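Local coordinates for Oxidored_FMN domain-containing protein ([Pseudomonas] geniculata N1, PDB 6L6J) that acts as a 6-hydroxypseudooxynicotine amine oxidase, carrying FMN, a [4Fe-4S] cluster and bound ADP, with the flavin probably taking part in the oxidation, at residues A[402-407]-A[414-419]; A[406-411]-A[454-459]; A[594-599]-A[605-610]; A[488-491]-A[496-499]; A[150-155]-A[209-214]. One frame throughout, in Å; residues are numbered along the deposited sequence.

Contact 1. Residues A[402-407]-A[414-419]; sequences EAAHTL and VSIADA. With ADP (adenosine-5'-diphosphate), chain D.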
# COMPACT_ATOMS: atom_id res chain seq x y z
N GLU A 402 -9.86 0.67 -17.39
CA GLU A 402 -8.93 -0.47 -17.21
C GLU A 402 -9.30 -1.56 -18.23
O GLU A 402 -8.41 -2.16 -18.78
CB GLU A 402 -8.96 -0.95 -15.76
CG GLU A 402 -8.13 -2.19 -15.51
CD GLU A 402 -6.74 -2.15 -16.12
OE1 GLU A 402 -6.12 -1.09 -16.07
OE2 GLU A 402 -6.29 -3.18 -16.63
N ALA A 403 -10.59 -1.82 -18.44
CA ALA A 403 -11.11 -2.78 -19.45
C ALA A 403 -10.66 -2.36 -20.86
O ALA A 403 -10.03 -3.19 -21.56
CB ALA A 403 -12.61 -2.85 -19.35
N ALA A 404 -10.96 -1.10 -21.25
CA ALA A 404 -10.59 -0.49 -22.55
C ALA A 404 -9.08 -0.63 -22.74
O ALA A 404 -8.67 -1.29 -23.71
CB ALA A 404 -11.01 0.95 -22.61
N HIS A 405 -8.30 -0.11 -21.81
CA HIS A 405 -6.82 -0.23 -21.82
C HIS A 405 -6.45 -1.69 -22.11
O HIS A 405 -5.69 -1.90 -23.08
CB HIS A 405 -6.21 0.29 -20.53
CG HIS A 405 -4.73 0.41 -20.57
ND1 HIS A 405 -4.04 0.55 -21.74
CD2 HIS A 405 -3.81 0.40 -19.58
CE1 HIS A 405 -2.74 0.63 -21.47
NE2 HIS A 405 -2.58 0.54 -20.15
N THR A 406 -6.97 -2.64 -21.34
CA THR A 406 -6.57 -4.08 -21.39
C THR A 406 -6.92 -4.67 -22.76
O THR A 406 -6.03 -5.26 -23.40
CB THR A 406 -7.17 -4.89 -20.24
OG1 THR A 406 -6.77 -4.29 -19.01
CG2 THR A 406 -6.73 -6.33 -20.26
N LEU A 407 -8.16 -4.49 -23.21
CA LEU A 407 -8.62 -4.95 -24.55
C LEU A 407 -7.78 -4.28 -25.65
O LEU A 407 -7.27 -5.00 -26.53
CB LEU A 407 -10.12 -4.64 -24.68
CG LEU A 407 -11.03 -5.35 -23.68
CD1 LEU A 407 -12.42 -4.74 -23.68
CD2 LEU A 407 -11.10 -6.84 -23.97
N VAL A 414 -11.66 -1.07 -29.91
CA VAL A 414 -12.27 -0.66 -28.61
C VAL A 414 -12.86 0.75 -28.74
O VAL A 414 -12.09 1.68 -28.96
CB VAL A 414 -11.24 -0.71 -27.46
CG1 VAL A 414 -11.79 -0.11 -26.17
CG2 VAL A 414 -10.72 -2.13 -27.24
N SER A 415 -14.16 0.88 -28.54
CA SER A 415 -14.83 2.19 -28.31
C SER A 415 -15.18 2.31 -26.82
O SER A 415 -15.60 1.30 -26.22
CB SER A 415 -16.02 2.34 -29.20
OG SER A 415 -15.59 2.56 -30.53
N ILE A 416 -14.98 3.50 -26.25
CA ILE A 416 -15.39 3.84 -24.85
C ILE A 416 -16.16 5.18 -24.86
O ILE A 416 -15.69 6.14 -25.49
CB ILE A 416 -14.16 3.86 -23.92
CG1 ILE A 416 -14.54 4.29 -22.50
CG2 ILE A 416 -13.04 4.72 -24.48
CD1 ILE A 416 -13.56 3.83 -21.43
N ALA A 417 -17.32 5.20 -24.20
CA ALA A 417 -18.22 6.36 -24.07
C ALA A 417 -18.37 6.73 -22.59
O ALA A 417 -18.40 5.82 -21.74
CB ALA A 417 -19.56 6.03 -24.68
N ASP A 418 -18.47 8.03 -22.28
CA ASP A 418 -18.83 8.56 -20.93
C ASP A 418 -19.74 9.77 -21.11
O ASP A 418 -19.58 10.49 -22.12
CB ASP A 418 -17.59 8.98 -20.13
CG ASP A 418 -17.93 9.34 -18.70
OD1 ASP A 418 -18.14 8.39 -17.91
OD2 ASP A 418 -18.04 10.57 -18.39
N ALA A 419 -20.64 10.00 -20.16
CA ALA A 419 -21.69 11.05 -20.23
C ALA A 419 -21.11 12.42 -19.85
O ALA A 419 -21.78 13.42 -20.17
CB ALA A 419 -22.86 10.67 -19.35
PB ADP D . -16.37 2.59 -11.53
O1B ADP D . -15.54 2.83 -12.76
O2B ADP D . -15.57 2.63 -10.23
O3B ADP D . -17.23 1.36 -11.65
PA ADP D . -17.44 5.30 -11.85
O1A ADP D . -16.04 5.79 -11.67
O2A ADP D . -18.53 5.94 -11.07
O3A ADP D . -17.46 3.76 -11.45
O5' ADP D . -17.80 5.25 -13.42
C5' ADP D . -19.13 5.49 -13.92
C4' ADP D . -19.08 6.45 -15.08
O4' ADP D . -20.02 6.01 -16.09
C3' ADP D . -19.47 7.90 -14.75
O3' ADP D . -18.76 8.87 -15.52
C2' ADP D . -20.96 7.89 -15.12
O2' ADP D . -21.56 9.17 -15.28
C1' ADP D . -20.86 7.10 -16.42
N9 ADP D . -22.14 6.64 -16.96
C8 ADP D . -23.23 6.18 -16.26
N7 ADP D . -24.24 5.86 -17.04
C5 ADP D . -23.79 6.15 -18.32
C6 ADP D . -24.39 6.03 -19.60
N6 ADP D . -25.61 5.56 -19.81
N1 ADP D . -23.65 6.39 -20.68
C2 ADP D . -22.41 6.85 -20.48
N3 ADP D . -21.75 6.99 -19.34
C4 ADP D . -22.49 6.62 -18.28
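Ala404 touches two residues of the strand with its methyl: CB lies 3.8 Å from CG1 of Val414 and 4.0 Å from CD1 of Ile416. Leu407 offers the root of its side chain, with CB 3.6 Å from CG2 of Val414. Val414 thus forks over one helical turn, its CG1 anti to the backbone N (chi1 172°) and its two methyls going to different helix residues. Ile416 is extended and reaches Ala404 only with its far end. Further out, Leu450 of helix 441-450 packs on Ala404, while Ile391 and Val393 of the neighbouring strand 390-394 support Leu407 and Ile416. On the helix itself, Glu402 O accepts from Thr406 N and, at 2.7 Å, from Thr406 OG1, which come to opposite faces of its carbonyl plane; the Glu402 carboxylate is paired with Arg446 and Arg661. Past the strand end, Asp418 OD1 takes a hydrogen bond from the ribose O3' of ADP at 2.5 Å and another from Gly396 N. Helix and strand run antiparallel at 166°, as in the first beta-alpha-beta unit of a Rossmann fold, where an acidic residue after the second strand holds the adenosine ribose.

Contact 2. Residues A[406-411]-A[454-459]; sequences TLAKRG and PNVSMY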
# COMPACT_ATOMS: atom_id res chain seq x y z
N THR A 406 -6.97 -2.64 -21.34
CA THR A 406 -6.57 -4.08 -21.39
C THR A 406 -6.92 -4.67 -22.76
O THR A 406 -6.03 -5.26 -23.40
CB THR A 406 -7.17 -4.89 -20.24
OG1 THR A 406 -6.77 -4.29 -19.01
CG2 THR A 406 -6.73 -6.33 -20.26
N LEU A 407 -8.16 -4.49 -23.21
CA LEU A 407 -8.62 -4.95 -24.55
C LEU A 407 -7.78 -4.28 -25.65
O LEU A 407 -7.27 -5.00 -26.53
CB LEU A 407 -10.12 -4.64 -24.68
CG LEU A 407 -11.03 -5.35 -23.68
CD1 LEU A 407 -12.42 -4.74 -23.68
CD2 LEU A 407 -11.10 -6.84 -23.97
N ALA A 408 -7.61 -2.95 -25.59
CA ALA A 408 -6.80 -2.17 -26.55
C ALA A 408 -5.43 -2.84 -26.72
O ALA A 408 -5.02 -3.04 -27.89
CB ALA A 408 -6.65 -0.73 -26.12
N LYS A 409 -4.77 -3.19 -25.60
CA LYS A 409 -3.38 -3.73 -25.57
C LYS A 409 -3.32 -5.09 -26.25
O LYS A 409 -2.33 -5.36 -26.92
CB LYS A 409 -2.86 -3.90 -24.14
CG LYS A 409 -2.57 -2.61 -23.38
CD LYS A 409 -1.24 -2.62 -22.66
CE LYS A 409 -1.12 -3.73 -21.64
NZ LYS A 409 0.01 -3.49 -20.73
N ARG A 410 -4.35 -5.92 -26.05
CA ARG A 410 -4.46 -7.28 -26.66
C ARG A 410 -4.62 -7.14 -28.17
O ARG A 410 -4.25 -8.10 -28.88
CB ARG A 410 -5.64 -8.05 -26.08
CG ARG A 410 -5.54 -8.36 -24.60
CD ARG A 410 -6.69 -9.21 -24.12
NE ARG A 410 -6.66 -10.51 -24.78
CZ ARG A 410 -7.64 -11.40 -24.78
NH1 ARG A 410 -8.77 -11.15 -24.14
NH2 ARG A 410 -7.47 -12.54 -25.44
N GLY A 411 -5.19 -6.02 -28.62
CA GLY A 411 -5.25 -5.59 -30.03
C GLY A 411 -6.68 -5.45 -30.56
O GLY A 411 -6.82 -5.18 -31.77
N PRO A 454 -4.45 3.51 -32.12
CA PRO A 454 -5.36 3.76 -33.25
C PRO A 454 -6.61 2.87 -33.19
O PRO A 454 -7.60 3.22 -33.78
CB PRO A 454 -4.49 3.43 -34.47
CG PRO A 454 -3.50 2.39 -33.96
CD PRO A 454 -3.25 2.76 -32.51
N ASN A 455 -6.53 1.76 -32.44
CA ASN A 455 -7.65 0.80 -32.27
C ASN A 455 -8.64 1.26 -31.19
O ASN A 455 -9.64 0.57 -31.02
CB ASN A 455 -7.15 -0.62 -31.98
CG ASN A 455 -6.13 -0.73 -30.87
OD1 ASN A 455 -5.30 0.15 -30.71
ND2 ASN A 455 -6.15 -1.85 -30.15
N VAL A 456 -8.39 2.39 -30.51
CA VAL A 456 -9.28 2.96 -29.46
C VAL A 456 -9.95 4.25 -29.98
O VAL A 456 -9.24 5.11 -30.53
CB VAL A 456 -8.53 3.25 -28.14
CG1 VAL A 456 -9.40 4.01 -27.14
CG2 VAL A 456 -7.99 1.97 -27.51
N SER A 457 -11.27 4.37 -29.76
CA SER A 457 -12.09 5.59 -29.97
C SER A 457 -12.65 6.03 -28.62
O SER A 457 -13.23 5.18 -27.91
CB SER A 457 -13.18 5.35 -30.98
OG SER A 457 -12.63 4.79 -32.17
N MET A 458 -12.45 7.30 -28.27
CA MET A 458 -12.83 7.86 -26.95
C MET A 458 -13.89 8.95 -27.17
O MET A 458 -13.57 9.93 -27.83
CB MET A 458 -11.58 8.43 -26.26
CG MET A 458 -10.44 7.41 -26.20
SD MET A 458 -9.10 7.86 -25.08
CE MET A 458 -9.88 7.71 -23.48
N TYR A 459 -15.11 8.75 -26.66
CA TYR A 459 -16.25 9.70 -26.80
C TYR A 459 -16.63 10.26 -25.42
O TYR A 459 -17.09 9.48 -24.57
CB TYR A 459 -17.45 9.00 -27.47
CG TYR A 459 -17.13 8.35 -28.79
CD1 TYR A 459 -16.75 9.10 -29.89
CD2 TYR A 459 -17.20 6.98 -28.93
CE1 TYR A 459 -16.46 8.50 -31.11
CE2 TYR A 459 -16.91 6.36 -30.14
CZ TYR A 459 -16.54 7.13 -31.23
OH TYR A 459 -16.24 6.52 -32.40
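Ala408 and Val456 meet methyl to methyl, CB to CG2 at 3.3 Å, where the first helix of the Rossmann-like domain ends beside strand 456-459, an outermost strand of its parallel sheet. Val456 carries CG1 anti to its own N (chi1 172°); this turns CG2 to the helix, while Leu450 of helix 441-450 packs against the same side chain. The helix closes at Gly411 in a Schellman motif, with Gly411 N bonded to Leu407 O at 3.1 Å and a positive phi of 119°. Asn455 sits just before the strand and addresses this helix end. Its CG stands between the backbone N and the carbonyl carbon, and from there the amide reaches Ala408 O. ND2 also donates to Tyr412 O, so one amide nitrogen ties together the end of the helix and the start of the next strand. Were Asn455 an alanine, both carbonyls would lose this donor and the helix end would probably be less firmly tied to the sheet. The bond from Asn455 ND2 to Ala408 O is 2.8 Å long and falls in the carbonyl plane on a lone pair of that oxygen, which lies almost in the plane of the Asn455 amide.

Contact 3. Residues A[594-599]-A[605-610]; sequences SVKVSR and ENEMAA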
# COMPACT_ATOMS: atom_id res chain seq x y z
N SER A 594 -30.84 19.74 15.07
CA SER A 594 -30.08 18.82 15.95
C SER A 594 -30.33 17.37 15.53
O SER A 594 -31.33 17.10 14.84
CB SER A 594 -30.42 19.04 17.40
OG SER A 594 -31.77 18.71 17.68
N VAL A 595 -29.44 16.47 15.92
CA VAL A 595 -29.65 15.00 15.80
C VAL A 595 -29.72 14.41 17.22
O VAL A 595 -28.95 14.89 18.10
CB VAL A 595 -28.57 14.31 14.95
CG1 VAL A 595 -28.33 15.06 13.65
CG2 VAL A 595 -27.27 14.14 15.72
N LYS A 596 -30.63 13.46 17.43
CA LYS A 596 -30.62 12.55 18.60
C LYS A 596 -29.67 11.40 18.26
O LYS A 596 -29.76 10.86 17.12
CB LYS A 596 -32.02 12.05 18.95
CG LYS A 596 -32.91 13.09 19.64
CD LYS A 596 -34.21 12.50 20.19
CE LYS A 596 -35.22 13.56 20.61
NZ LYS A 596 -35.89 14.21 19.45
N VAL A 597 -28.75 11.09 19.18
CA VAL A 597 -27.77 9.98 19.04
C VAL A 597 -27.89 9.05 20.26
O VAL A 597 -28.42 9.46 21.28
CB VAL A 597 -26.34 10.50 18.85
CG1 VAL A 597 -26.24 11.49 17.71
CG2 VAL A 597 -25.77 11.10 20.13
N SER A 598 -27.38 7.84 20.11
CA SER A 598 -27.35 6.78 21.14
C SER A 598 -25.93 6.20 21.17
O SER A 598 -25.40 5.94 20.07
CB SER A 598 -28.38 5.72 20.81
OG SER A 598 -28.33 4.68 21.76
N ARG A 599 -25.33 6.03 22.35
CA ARG A 599 -24.07 5.26 22.51
C ARG A 599 -24.39 3.76 22.45
O ARG A 599 -25.31 3.34 23.16
CB ARG A 599 -23.37 5.63 23.82
CG ARG A 599 -21.86 5.45 23.77
CD ARG A 599 -21.20 6.17 24.92
NE ARG A 599 -21.73 5.68 26.17
CZ ARG A 599 -21.40 6.15 27.37
NH1 ARG A 599 -20.55 7.15 27.51
NH2 ARG A 599 -21.96 5.61 28.44
N GLU A 605 -28.34 8.37 25.65
CA GLU A 605 -28.82 9.29 24.58
C GLU A 605 -28.27 10.71 24.79
O GLU A 605 -27.78 11.06 25.88
CB GLU A 605 -30.34 9.28 24.53
CG GLU A 605 -30.89 7.89 24.35
CD GLU A 605 -32.39 7.86 24.16
OE1 GLU A 605 -32.82 7.29 23.13
OE2 GLU A 605 -33.12 8.41 25.04
N ASN A 606 -28.36 11.51 23.73
CA ASN A 606 -27.75 12.85 23.63
C ASN A 606 -28.40 13.62 22.48
O ASN A 606 -28.82 12.97 21.51
CB ASN A 606 -26.25 12.74 23.37
CG ASN A 606 -25.45 12.92 24.63
OD1 ASN A 606 -25.12 11.94 25.31
ND2 ASN A 606 -25.19 14.17 24.97
N GLU A 607 -28.46 14.95 22.58
CA GLU A 607 -28.77 15.84 21.43
C GLU A 607 -27.49 16.60 21.05
O GLU A 607 -26.82 17.13 21.96
CB GLU A 607 -29.96 16.75 21.74
CG GLU A 607 -31.31 16.19 21.29
CD GLU A 607 -32.30 17.23 20.80
OE1 GLU A 607 -31.93 18.02 19.90
OE2 GLU A 607 -33.45 17.26 21.30
N MET A 608 -27.17 16.60 19.76
CA MET A 608 -26.09 17.40 19.16
C MET A 608 -26.73 18.44 18.23
O MET A 608 -27.53 18.05 17.36
CB MET A 608 -25.13 16.54 18.34
CG MET A 608 -24.46 15.43 19.14
SD MET A 608 -23.16 14.54 18.21
CE MET A 608 -22.46 13.62 19.58
N ALA A 609 -26.38 19.71 18.42
CA ALA A 609 -26.74 20.79 17.48
C ALA A 609 -26.07 20.46 16.14
O ALA A 609 -24.97 19.89 16.14
CB ALA A 609 -26.32 22.12 18.06
N ALA A 610 -26.75 20.75 15.03
CA ALA A 610 -26.25 20.45 13.68
C ALA A 610 -27.07 21.23 12.65
O ALA A 610 -28.22 20.84 12.40
CB ALA A 610 -26.32 18.96 13.46
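Ser594 to Ser598 pair with Ala609 to Glu605 as the two strands of an antiparallel hairpin, their directions 156° apart. Val595 with Met608 and Val597 with Asn606 are the hydrogen-bonded pairs: Val595 N reaches Met608 O at 2.9 Å and Val597 N reaches Asn606 O at 3.0 Å. Each has a return bond, that from Asn606 N to Val597 O being weak. CA-H...O contacts, such as Lys596 CA to Asn606 O, fill in between.

One face carries Val595, Val597, Asn606 and Met608. Met608 starts with CG anti to its carbonyl carbon (chi1 -59°) and then runs extended, which lays it past both valines: its CB is 4.1 Å from CG2 of Val595 and its CE 4.2 Å from CG2 of Val597. That same valine methyl also rests 3.7 Å from CB of Asn606. Ile524 of strand 522-527 packs under Val595, Met608 and Ala610.

On the other face Lys596 and Glu607 stand side by side and point the same way, with their CG atoms 3.9 Å apart. Lys596 NZ stays 4.3 Å from Glu607 OE2, too far for a salt bridge. Glu607 OE1 instead bends to Ser594 OG; the pair is modelled too close for its length to be trusted.

Strand 585-590 flanks 594-599 on its other edge, completing a three-stranded antiparallel meander. Apart from Asn606, the chemistry differs by face: Val595, Met608 and Ala610 hold the hairpin against strand 522-527 by apolar packing, whereas Lys596 and Glu607 lie toward solvent, where their attraction is probably weak.

Contact 4. Residues A[488-491]-A[496-499]; sequences EGVG and EPIP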
# COMPACT_ATOMS: atom_id res chain seq x y z
N GLU A 488 -30.50 7.97 2.77
CA GLU A 488 -31.49 7.59 3.82
C GLU A 488 -30.73 6.97 5.02
O GLU A 488 -31.39 6.47 5.95
CB GLU A 488 -32.63 6.80 3.18
CG GLU A 488 -32.32 5.36 2.81
CD GLU A 488 -31.20 5.12 1.80
OE1 GLU A 488 -31.49 4.58 0.69
OE2 GLU A 488 -30.03 5.43 2.13
N GLY A 489 -29.40 7.02 5.01
CA GLY A 489 -28.54 6.55 6.12
C GLY A 489 -28.45 5.03 6.22
O GLY A 489 -27.84 4.53 7.19
N VAL A 490 -29.06 4.32 5.27
CA VAL A 490 -29.08 2.84 5.18
C VAL A 490 -27.74 2.41 4.56
O VAL A 490 -27.16 3.21 3.78
CB VAL A 490 -30.33 2.39 4.39
CG1 VAL A 490 -30.30 0.94 3.91
CG2 VAL A 490 -31.59 2.64 5.20
N GLY A 491 -27.25 1.20 4.88
CA GLY A 491 -26.15 0.59 4.12
C GLY A 491 -25.27 -0.31 4.95
O GLY A 491 -24.60 -1.18 4.33
N GLU A 496 -33.25 0.42 7.78
CA GLU A 496 -34.43 1.32 7.70
C GLU A 496 -33.97 2.77 7.63
O GLU A 496 -33.06 3.18 8.36
CB GLU A 496 -35.35 1.09 8.91
CG GLU A 496 -36.21 -0.16 8.81
CD GLU A 496 -37.27 -0.12 7.72
OE1 GLU A 496 -37.94 0.93 7.55
OE2 GLU A 496 -37.41 -1.14 7.02
N PRO A 497 -34.61 3.59 6.76
CA PRO A 497 -34.36 5.03 6.72
C PRO A 497 -34.24 5.66 8.11
O PRO A 497 -35.05 5.37 8.96
CB PRO A 497 -35.62 5.57 6.01
CG PRO A 497 -36.02 4.46 5.06
CD PRO A 497 -35.63 3.18 5.78
N ILE A 498 -33.25 6.53 8.31
CA ILE A 498 -33.14 7.33 9.56
C ILE A 498 -34.24 8.38 9.54
O ILE A 498 -34.40 9.11 8.56
CB ILE A 498 -31.75 7.98 9.75
CG1 ILE A 498 -30.61 6.97 9.64
CG2 ILE A 498 -31.72 8.74 11.07
CD1 ILE A 498 -29.24 7.60 9.80
N PRO A 499 -35.05 8.47 10.62
CA PRO A 499 -36.03 9.56 10.75
C PRO A 499 -35.41 10.95 10.53
O PRO A 499 -34.42 11.30 11.18
CB PRO A 499 -36.55 9.38 12.19
CG PRO A 499 -36.36 7.89 12.49
CD PRO A 499 -35.11 7.50 11.73
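Val490 sets its CG2 methyl over the face of the peptide that joins Glu496 to Pro497, with Val490 CG2 3.4 Å from Glu496 C and 3.5 Å from Pro497 N. Both segments belong to the irregular loop between strands 483-485 and 506-507, which bends back here so that its two limbs touch without forming regular sheet. With CG2 anti to its carbonyl carbon, Val490 directs this methyl to the other limb, where it also meets CD of Pro497 at 4.1 Å.

Ile498 approaches from the other limb. Its CG1 is anti to the carbonyl carbon (chi1 -53°) and the chain then runs straight on, bringing CD1 to within 3.9 Å of the bare CA of Gly489. A side chain on Gly489 would run into that methyl, and the positive phi of the residue also favours glycine. Ile587 of strand 585-590 packs against Ile498 as well, so the isoleucine links the loop to the small antiparallel sheet.

Glu488 turns the other way. Its CB passes Pro497 CB, but the chain curls back on itself, and OE2 forms a salt bridge with Arg486 and a weak bond to Val490 N, bracing its own limb. Val490 O in turn accepts from Thr617 OG1, which ties the limb to strand 612-621.

One backbone bond joins the limbs. Glu488 O also receives a CA-H...O contact from Pro497 CA at 3.4 Å, while Ile498 N donates to it at 3.0 Å, nearly straight at 165°.

Contact 5. Residues A[150-155]-A[209-214]; sequences RWYRDA and SDVKDA. With SO4 (sulfate ion), chain F.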
# COMPACT_ATOMS: atom_id res chain seq x y z
N ARG A 150 23.10 -17.27 17.86
CA ARG A 150 23.15 -18.59 17.19
C ARG A 150 22.10 -18.57 16.07
O ARG A 150 22.50 -18.75 14.92
CB ARG A 150 23.00 -19.73 18.20
CG ARG A 150 23.09 -21.14 17.64
CD ARG A 150 22.99 -22.21 18.73
NE ARG A 150 21.83 -22.07 19.63
CZ ARG A 150 20.63 -22.61 19.42
NH1 ARG A 150 20.39 -23.32 18.34
NH2 ARG A 150 19.66 -22.42 20.30
N TRP A 151 20.83 -18.25 16.39
CA TRP A 151 19.70 -18.25 15.41
C TRP A 151 20.04 -17.35 14.22
O TRP A 151 19.76 -17.75 13.08
CB TRP A 151 18.36 -17.82 16.02
CG TRP A 151 17.93 -18.52 17.26
CD1 TRP A 151 18.25 -19.79 17.66
CD2 TRP A 151 17.06 -18.00 18.28
NE1 TRP A 151 17.66 -20.07 18.87
CE2 TRP A 151 16.93 -18.99 19.27
CE3 TRP A 151 16.38 -16.79 18.45
CZ2 TRP A 151 16.16 -18.80 20.42
CZ3 TRP A 151 15.65 -16.58 19.60
CH2 TRP A 151 15.55 -17.58 20.57
N TYR A 152 20.59 -16.17 14.47
CA TYR A 152 20.83 -15.15 13.42
C TYR A 152 21.91 -15.70 12.50
O TYR A 152 21.60 -16.03 11.36
CB TYR A 152 21.14 -13.77 14.02
CG TYR A 152 20.29 -12.67 13.45
CD1 TYR A 152 20.20 -12.46 12.08
CD2 TYR A 152 19.54 -11.84 14.27
CE1 TYR A 152 19.41 -11.46 11.54
CE2 TYR A 152 18.75 -10.82 13.74
CZ TYR A 152 18.68 -10.63 12.37
OH TYR A 152 17.89 -9.65 11.84
N ARG A 153 23.12 -15.87 13.04
CA ARG A 153 24.28 -16.55 12.39
C ARG A 153 23.78 -17.74 11.54
O ARG A 153 24.02 -17.73 10.34
CB ARG A 153 25.27 -16.98 13.49
CG ARG A 153 26.51 -17.73 13.01
CD ARG A 153 27.18 -18.47 14.16
NE ARG A 153 26.76 -19.86 14.33
CZ ARG A 153 26.68 -20.52 15.50
NH1 ARG A 153 26.98 -19.91 16.65
NH2 ARG A 153 26.29 -21.78 15.53
N ASP A 154 23.06 -18.69 12.13
CA ASP A 154 22.62 -19.96 11.48
C ASP A 154 21.63 -19.67 10.33
O ASP A 154 21.76 -20.28 9.26
CB ASP A 154 22.03 -20.95 12.48
CG ASP A 154 23.08 -21.68 13.30
OD1 ASP A 154 24.27 -21.54 12.97
OD2 ASP A 154 22.72 -22.37 14.25
N ALA A 155 20.66 -18.79 10.55
CA ALA A 155 19.75 -18.31 9.49
C ALA A 155 20.55 -17.61 8.37
O ALA A 155 20.11 -17.71 7.20
CB ALA A 155 18.70 -17.38 10.07
N SER A 209 28.20 -8.25 13.49
CA SER A 209 29.55 -8.87 13.49
C SER A 209 29.44 -10.39 13.28
O SER A 209 30.26 -10.92 12.51
CB SER A 209 30.28 -8.55 14.77
OG SER A 209 31.35 -9.46 15.02
N ASP A 210 28.48 -11.07 13.94
CA ASP A 210 28.34 -12.56 13.82
C ASP A 210 27.97 -12.93 12.39
O ASP A 210 28.53 -13.90 11.88
CB ASP A 210 27.34 -13.13 14.82
CG ASP A 210 27.89 -13.08 16.23
OD1 ASP A 210 29.05 -12.64 16.38
OD2 ASP A 210 27.13 -13.44 17.16
N VAL A 211 27.07 -12.16 11.78
CA VAL A 211 26.55 -12.43 10.42
C VAL A 211 27.66 -12.12 9.40
O VAL A 211 27.86 -12.90 8.44
CB VAL A 211 25.28 -11.60 10.16
CG1 VAL A 211 24.72 -11.90 8.78
CG2 VAL A 211 24.20 -11.83 11.22
N LYS A 212 28.39 -11.02 9.62
CA LYS A 212 29.53 -10.64 8.76
C LYS A 212 30.57 -11.77 8.79
O LYS A 212 31.00 -12.19 7.72
CB LYS A 212 30.10 -9.28 9.17
CG LYS A 212 30.34 -8.34 8.00
CD LYS A 212 30.91 -7.00 8.41
CE LYS A 212 32.09 -6.58 7.55
NZ LYS A 212 32.86 -5.50 8.20
N ASP A 213 30.90 -12.30 9.97
CA ASP A 213 31.90 -13.40 10.10
C ASP A 213 31.32 -14.64 9.43
O ASP A 213 32.06 -15.36 8.76
CB ASP A 213 32.31 -13.65 11.55
CG ASP A 213 32.77 -12.39 12.29
OD1 ASP A 213 33.23 -11.41 11.60
OD2 ASP A 213 32.64 -12.36 13.55
N ALA A 214 30.01 -14.85 9.57
CA ALA A 214 29.29 -16.04 9.05
C ALA A 214 29.34 -16.07 7.51
O ALA A 214 29.75 -17.11 6.98
CB ALA A 214 27.88 -16.05 9.58
S SO4 F . 16.80 -23.81 19.44
O1 SO4 F . 17.61 -23.74 18.25
O2 SO4 F . 16.85 -25.16 19.98
O3 SO4 F . 17.29 -22.86 20.40
O4 SO4 F . 15.43 -23.50 19.10
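Tyr152 and Val211 make one of two apolar meetings between the helices: CD1 of the ring is 4.1 Å from CG2 of the valine, which approaches at a slant. The other is made by Arg153, whose CG, anti to the backbone N (chi1 179°), lies 4.1 Å from CB of Ala214. The axes run the same way, 8.8 Å apart and inclined by 30°. They belong to helices 142-162 and 197-215 on the outside of the TIM barrel, where Val211 also packs on strands 166-171 and 220-229 and Tyr152 OH is bonded to Leu104 O and Tyr170 N. Arg153 bridges weakly to Asp154 within its own helix, whereas Asp210 forms a salt bridge across to Arg149 of helix 142-162. A sulfate, probably from the crystallisation liquor, is held by Arg150 NH1 at 2.8 Å from O1, by His64 NE2, and by Trp151 NE1, its N-H pointing in the ring plane at O3 from 3.2 Å (162°). The Trp151 ring stacks on His64 and lays CD1 over one face of the Arg150 guanidinium, whose edge faces the sulfate. A phenylalanine in its place has no N-H for O3, and the anion would probably be held less firmly.

Contacts 1 and 2 share Thr406 and Leu407 on helix 398-410, and their centres are 7 Å apart; strands 413-417 and 456-459 are neighbours in one sheet, and Val414 N probably bonds Asn455 O, just before the latter strand, at 2.8 Å. ADP binds at the contact 1 end, and the Val456 side chain of contact 2 stays about 12 Å from that of Asp418. Contacts 3 and 4 form a second group, centres 16 Å and nearest atoms about 7 Å apart, both leaning on strand 585-590 and remote from the annotated sites. Contact 5 lies across the molecule, its centre 54 Å from that of contact 1, with the Tyr152 side chain about 10 Å from FMN.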